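Local atomic coordinates of serpin-12 (Manduca sexta, PDB entry 6CJ7), a protein that controls the prophenoloxidase activation system in larval hemolymph, probably by inhibiting serine proteases as a member of the serpin family. Residues A[16-21]-A[42-47]; A[38-43]-A[369-374]. One frame throughout, in Å; residues are numbered along the deposited sequence.

Contact 1. Residues A[16-21]-A[42-47]; sequences ASTSFG and SITILL
The phenyl ring of F20 is the one flat group here, and it meets the second helix obliquely, with neither a clean face nor a clean edge turned to L47 and I43. CE2 of F20 lies 3.9 Å from CG2 of I43, while the L47 side chain crosses that of F20 at about a right angle. The modelled approach of F20 CE2 to L47 CD2 is too close for two carbons, so its detail is doubtful. F20 leaves its backbone toward helix 40-51, and CG, anti to the backbone N (chi1 176°), carries the ring to I43 and L47; A65 and L66, on helix 56-66, touch F20 and L47 respectively. By their order in the chain, helices 19-31 and 40-51 correspond to helices A and B of the serpin fold, and the start of the first rests on the first turns of the second, which also touches strand 165-174 through I45 and L46. Beside the ring the two backbones come close at G21, which has no side chain to hold them apart: its CA is 5.1 Å from CA of I43 and 4.0 Å from CG2 of I43. The same glycine gives its backbone N to OG1 of T44 at 3.3 Å, a bent bond (136° at the hydrogen). T44 keeps OG1 beside its own backbone N (chi1 -55°), and this buried hydroxyl donates to the backbone O of P40 one turn earlier while accepting from G21 N, the second bond long and bent. The side chains of T18 and T44 cross at about a right angle, and CA of T18 lies 3.5 Å from OG1 of T44. The methyl CG2 of T44 abuts the backbone oxygen of S17 at 3.3 Å.

Contact 2. Residues A[38-43]-A[369-374]; sequences ASPFSI and SIPLFM
S39 and L372 meet in what corresponds to the shutter region of serpins, where the start of helix 40-51 lies against strand 370-377 beneath the main sheet. S39 stands at the N-cap of the helix, and its hydroxyl works in both directions: OG donates to the backbone O of L372 at 2.6 Å and accepts from N of S42 at 3.0 Å, the latter nearly straight (167°). Holding OG anti to the backbone N (chi1 173°) points it at both partners, and the donor reaches the L372 carbonyl 28° off its plane. The backbone N of S39 is satisfied by NE2 of H320 on strand 317-326. Just before S39, A38 at the end of strand 36-38 pairs with M374 of strand 370-377 as an antiparallel hydrogen-bonded pair, A38 N to M374 O at 3.1 Å and M374 N to A38 O at 2.9 Å. That A38 oxygen also sits 4.0 Å above one face of the F373 ring, offset toward its rim. L372 and F373 share L363 in a classic beta bulge at the corner of the strand. By contrast, the buried O of P371 has no polar partner and is covered by CD of P40 at 3.5 Å. CD2 of L372 lies alongside F41 and touches its CB, while SD of M374 packs 3.6 Å from CG of P40, the two side chains crossing at about a right angle.

From the N terminus, the chain passes through 16-21, runs along helix 19-31 and strand 36-38, and returns in helix 40-51; contact 1 closes this short loop, with 20 residues between its segments. Contact 2 closes a far longer one, with 325 residues between 38-43 and 369-374. The loops cross rather than nest: 38-43 opens the second before 42-47 has closed the first, and S42 and I43 belong to both. Helix 40-51 therefore joins the N-terminal helix to a strand near the C terminus. The centres of the two contacts lie about 7 Å apart, and the outer segments also meet directly, T18 packing against P371 and S17 against I370.

Contact 1. Residues A[16-21]-A[42-47]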
loop_
_atom_site.group_PDB
_atom_site.type_symbol
_atom_site.label_atom_id
_atom_site.label_comp_id
_atom_site.label_asym_id
_atom_site.label_seq_id
_atom_site.Cartn_x
_atom_site.Cartn_y
_atom_site.Cartn_z
ATOM N N ALA A 16 10.961 9.051 -3.511
ATOM C CA ALA A 16 11.535 9.258 -2.180
ATOM C C ALA A 16 10.470 9.551 -1.133
ATOM O O ALA A 16 10.674 9.265 0.055
ATOM C CB ALA A 16 12.551 10.402 -2.203
ATOM N N SER A 17 9.333 10.122 -1.540
ATOM C CA SER A 17 8.333 10.527 -0.558
ATOM C C SER A 17 7.769 9.339 0.212
ATOM O O SER A 17 7.379 9.493 1.372
ATOM C CB SER A 17 7.198 11.294 -1.233
ATOM O OG SER A 17 6.537 10.486 -2.186
ATOM N N THR A 18 7.686 8.161 -0.413
ATOM C CA THR A 18 7.155 6.987 0.266
ATOM C C THR A 18 8.247 6.007 0.689
ATOM O O THR A 18 7.948 4.835 0.961
ATOM C CB THR A 18 6.112 6.278 -0.609
ATOM O OG1 THR A 18 6.678 5.937 -1.879
ATOM C CG2 THR A 18 4.888 7.168 -0.823
ATOM N N SER A 19 9.495 6.477 0.802
ATOM C CA SER A 19 10.591 5.584 1.170
ATOM C C SER A 19 10.339 4.878 2.503
ATOM O O SER A 19 10.672 3.695 2.648
ATOM C CB SER A 19 11.906 6.354 1.222
ATOM O OG SER A 19 11.816 7.414 2.160
ATOM N N PHE A 20 9.764 5.573 3.495
ATOM C CA PHE A 20 9.482 4.906 4.768
ATOM C C PHE A 20 8.582 3.691 4.557
ATOM O O PHE A 20 8.861 2.594 5.067
ATOM C CB PHE A 20 8.833 5.872 5.760
ATOM C CG PHE A 20 8.437 5.209 7.049
ATOM C CD1 PHE A 20 9.401 4.838 7.953
ATOM C CD2 PHE A 20 7.110 4.939 7.330
ATOM C CE1 PHE A 20 9.058 4.204 9.139
ATOM C CE2 PHE A 20 6.755 4.303 8.516
ATOM C CZ PHE A 20 7.737 3.947 9.416
ATOM N N GLY A 21 7.484 3.879 3.817
ATOM C CA GLY A 21 6.556 2.784 3.572
ATOM C C GLY A 21 7.181 1.632 2.803
ATOM O O GLY A 21 6.870 0.469 3.059
ATOM N N SER A 42 -0.049 4.392 1.945
ATOM C CA SER A 42 -0.854 4.436 3.165
ATOM C C SER A 42 0.020 4.435 4.407
ATOM O O SER A 42 -0.297 5.103 5.395
ATOM C CB SER A 42 -1.803 3.235 3.240
ATOM O OG SER A 42 -2.625 3.124 2.108
ATOM N N ILE A 43 1.098 3.654 4.394
ATOM C CA ILE A 43 1.949 3.574 5.580
ATOM C C ILE A 43 2.671 4.898 5.798
ATOM O O ILE A 43 2.826 5.354 6.938
ATOM C CB ILE A 43 2.928 2.393 5.452
ATOM C CG1 ILE A 43 2.157 1.080 5.422
ATOM C CG2 ILE A 43 3.948 2.418 6.586
ATOM C CD1 ILE A 43 2.998 -0.127 5.039
ATOM N N THR A 44 3.113 5.544 4.715
ATOM C CA THR A 44 3.752 6.851 4.845
ATOM C C THR A 44 2.749 7.908 5.300
ATOM O O THR A 44 3.071 8.744 6.156
ATOM C CB THR A 44 4.409 7.246 3.513
ATOM O OG1 THR A 44 5.317 6.215 3.098
ATOM C CG2 THR A 44 5.201 8.541 3.665
ATOM N N ILE A 45 1.521 7.869 4.760
ATOM C CA ILE A 45 0.482 8.830 5.147
ATOM C C ILE A 45 0.220 8.756 6.644
ATOM O O ILE A 45 0.055 9.785 7.315
ATOM C CB ILE A 45 -0.813 8.581 4.344
ATOM C CG1 ILE A 45 -0.662 9.072 2.907
ATOM C CG2 ILE A 45 -2.004 9.284 5.014
ATOM C CD1 ILE A 45 -0.858 10.566 2.764
ATOM N N LEU A 46 0.174 7.537 7.192
ATOM C CA LEU A 46 0.008 7.355 8.629
ATOM C C LEU A 46 1.035 8.173 9.402
ATOM O O LEU A 46 0.689 8.968 10.290
ATOM C CB LEU A 46 0.136 5.855 8.941
ATOM C CG LEU A 46 -0.017 5.300 10.356
ATOM C CD1 LEU A 46 1.237 5.433 11.204
ATOM C CD2 LEU A 46 -1.174 5.966 11.015
ATOM N N LEU A 47 2.315 7.995 9.066
ATOM C CA LEU A 47 3.373 8.665 9.820
ATOM C C LEU A 47 3.411 10.161 9.526
ATOM O O LEU A 47 3.634 10.962 10.444
ATOM C CB LEU A 47 4.730 8.046 9.498
ATOM C CG LEU A 47 5.253 6.803 10.217
ATOM C CD1 LEU A 47 5.238 7.110 11.706
ATOM C CD2 LEU A 47 4.441 5.542 9.936
#

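Contact 2. Residues A[38-43]-A[369-374]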
loop_
_atom_site.group_PDB
_atom_site.type_symbol
_atom_site.label_atom_id
_atom_site.label_comp_id
_atom_site.label_asym_id
_atom_site.label_seq_id
_atom_site.Cartn_x
_atom_site.Cartn_y
_atom_site.Cartn_z
ATOM N N ALA A 38 0.981 -4.571 0.757
ATOM C CA ALA A 38 0.836 -3.378 1.576
ATOM C C ALA A 38 0.960 -2.167 0.675
ATOM O O ALA A 38 1.474 -2.252 -0.445
ATOM C CB ALA A 38 1.883 -3.300 2.691
ATOM N N SER A 39 0.493 -1.033 1.177
ATOM C CA SER A 39 0.623 0.221 0.434
ATOM C C SER A 39 1.701 1.100 1.047
ATOM O O SER A 39 1.494 1.629 2.146
ATOM C CB SER A 39 -0.702 0.975 0.421
ATOM O OG SER A 39 -0.509 2.277 -0.158
ATOM N N PRO A 40 2.848 1.312 0.388
ATOM C CA PRO A 40 3.807 2.300 0.914
ATOM C C PRO A 40 3.195 3.675 1.075
ATOM O O PRO A 40 3.558 4.407 2.010
ATOM C CB PRO A 40 4.934 2.294 -0.129
ATOM C CG PRO A 40 4.842 0.905 -0.741
ATOM C CD PRO A 40 3.360 0.626 -0.811
ATOM N N PHE A 41 2.256 4.035 0.196
ATOM C CA PHE A 41 1.543 5.305 0.314
ATOM C C PHE A 41 0.780 5.397 1.639
ATOM O O PHE A 41 0.964 6.356 2.407
ATOM C CB PHE A 41 0.621 5.462 -0.907
ATOM C CG PHE A 41 -0.293 6.641 -0.847
ATOM C CD1 PHE A 41 0.213 7.930 -0.922
ATOM C CD2 PHE A 41 -1.658 6.467 -0.726
ATOM C CE1 PHE A 41 -0.632 9.029 -0.867
ATOM C CE2 PHE A 41 -2.511 7.559 -0.676
ATOM C CZ PHE A 41 -1.996 8.840 -0.751
ATOM N N SER A 42 -0.049 4.392 1.945
ATOM C CA SER A 42 -0.854 4.436 3.165
ATOM C C SER A 42 0.020 4.435 4.407
ATOM O O SER A 42 -0.297 5.103 5.395
ATOM C CB SER A 42 -1.803 3.235 3.240
ATOM O OG SER A 42 -2.625 3.124 2.108
ATOM N N ILE A 43 1.098 3.654 4.394
ATOM C CA ILE A 43 1.949 3.574 5.580
ATOM C C ILE A 43 2.671 4.898 5.798
ATOM O O ILE A 43 2.826 5.354 6.938
ATOM C CB ILE A 43 2.928 2.393 5.452
ATOM C CG1 ILE A 43 2.157 1.080 5.422
ATOM C CG2 ILE A 43 3.948 2.418 6.586
ATOM C CD1 ILE A 43 2.998 -0.127 5.039
ATOM N N SER A 369 4.665 9.428 -9.388
ATOM C CA SER A 369 5.884 8.617 -9.359
ATOM C C SER A 369 6.121 8.003 -7.985
ATOM O O SER A 369 7.206 8.123 -7.410
ATOM C CB SER A 369 7.103 9.430 -9.793
ATOM O OG SER A 369 6.955 9.877 -11.130
ATOM N N ILE A 370 5.099 7.320 -7.473
ATOM C CA ILE A 370 5.194 6.632 -6.180
ATOM C C ILE A 370 4.539 5.265 -6.285
ATOM O O ILE A 370 3.627 5.037 -7.089
ATOM C CB ILE A 370 4.529 7.434 -5.043
ATOM C CG1 ILE A 370 3.068 7.741 -5.362
ATOM C CG2 ILE A 370 5.295 8.713 -4.734
ATOM C CD1 ILE A 370 2.275 8.125 -4.122
ATOM N N PRO A 371 5.013 4.313 -5.474
ATOM C CA PRO A 371 4.373 2.991 -5.395
ATOM C C PRO A 371 3.184 3.018 -4.446
ATOM O O PRO A 371 3.338 3.148 -3.226
ATOM C CB PRO A 371 5.504 2.093 -4.875
ATOM C CG PRO A 371 6.329 3.029 -4.020
ATOM C CD PRO A 371 6.286 4.363 -4.733
ATOM N N LEU A 372 1.989 2.893 -5.009
ATOM C CA LEU A 372 0.764 2.857 -4.223
ATOM C C LEU A 372 0.521 1.496 -3.597
ATOM O O LEU A 372 -0.175 1.418 -2.587
ATOM C CB LEU A 372 -0.446 3.205 -5.090
ATOM C CG LEU A 372 -0.438 4.623 -5.666
ATOM C CD1 LEU A 372 -1.650 4.827 -6.567
ATOM C CD2 LEU A 372 -0.449 5.631 -4.532
ATOM N N PHE A 373 1.035 0.429 -4.202
ATOM C CA PHE A 373 0.822 -0.925 -3.712
ATOM C C PHE A 373 2.070 -1.727 -4.048
ATOM O O PHE A 373 2.633 -1.579 -5.143
ATOM C CB PHE A 373 -0.422 -1.538 -4.392
ATOM C CG PHE A 373 -1.201 -2.499 -3.569
ATOM C CD1 PHE A 373 -0.826 -3.832 -3.501
ATOM C CD2 PHE A 373 -2.379 -2.110 -2.959
ATOM C CE1 PHE A 373 -1.578 -4.744 -2.765
ATOM C CE2 PHE A 373 -3.130 -2.997 -2.238
ATOM C CZ PHE A 373 -2.731 -4.325 -2.133
ATOM N N MET A 374 2.507 -2.562 -3.106
ATOM C CA MET A 374 3.560 -3.541 -3.361
ATOM C C MET A 374 3.033 -4.913 -2.978
ATOM O O MET A 374 2.404 -5.069 -1.928
ATOM C CB MET A 374 4.848 -3.226 -2.589
ATOM C CG MET A 374 5.506 -1.934 -3.029
ATOM S SD MET A 374 7.033 -1.625 -2.139
ATOM C CE MET A 374 8.117 -2.863 -2.861
#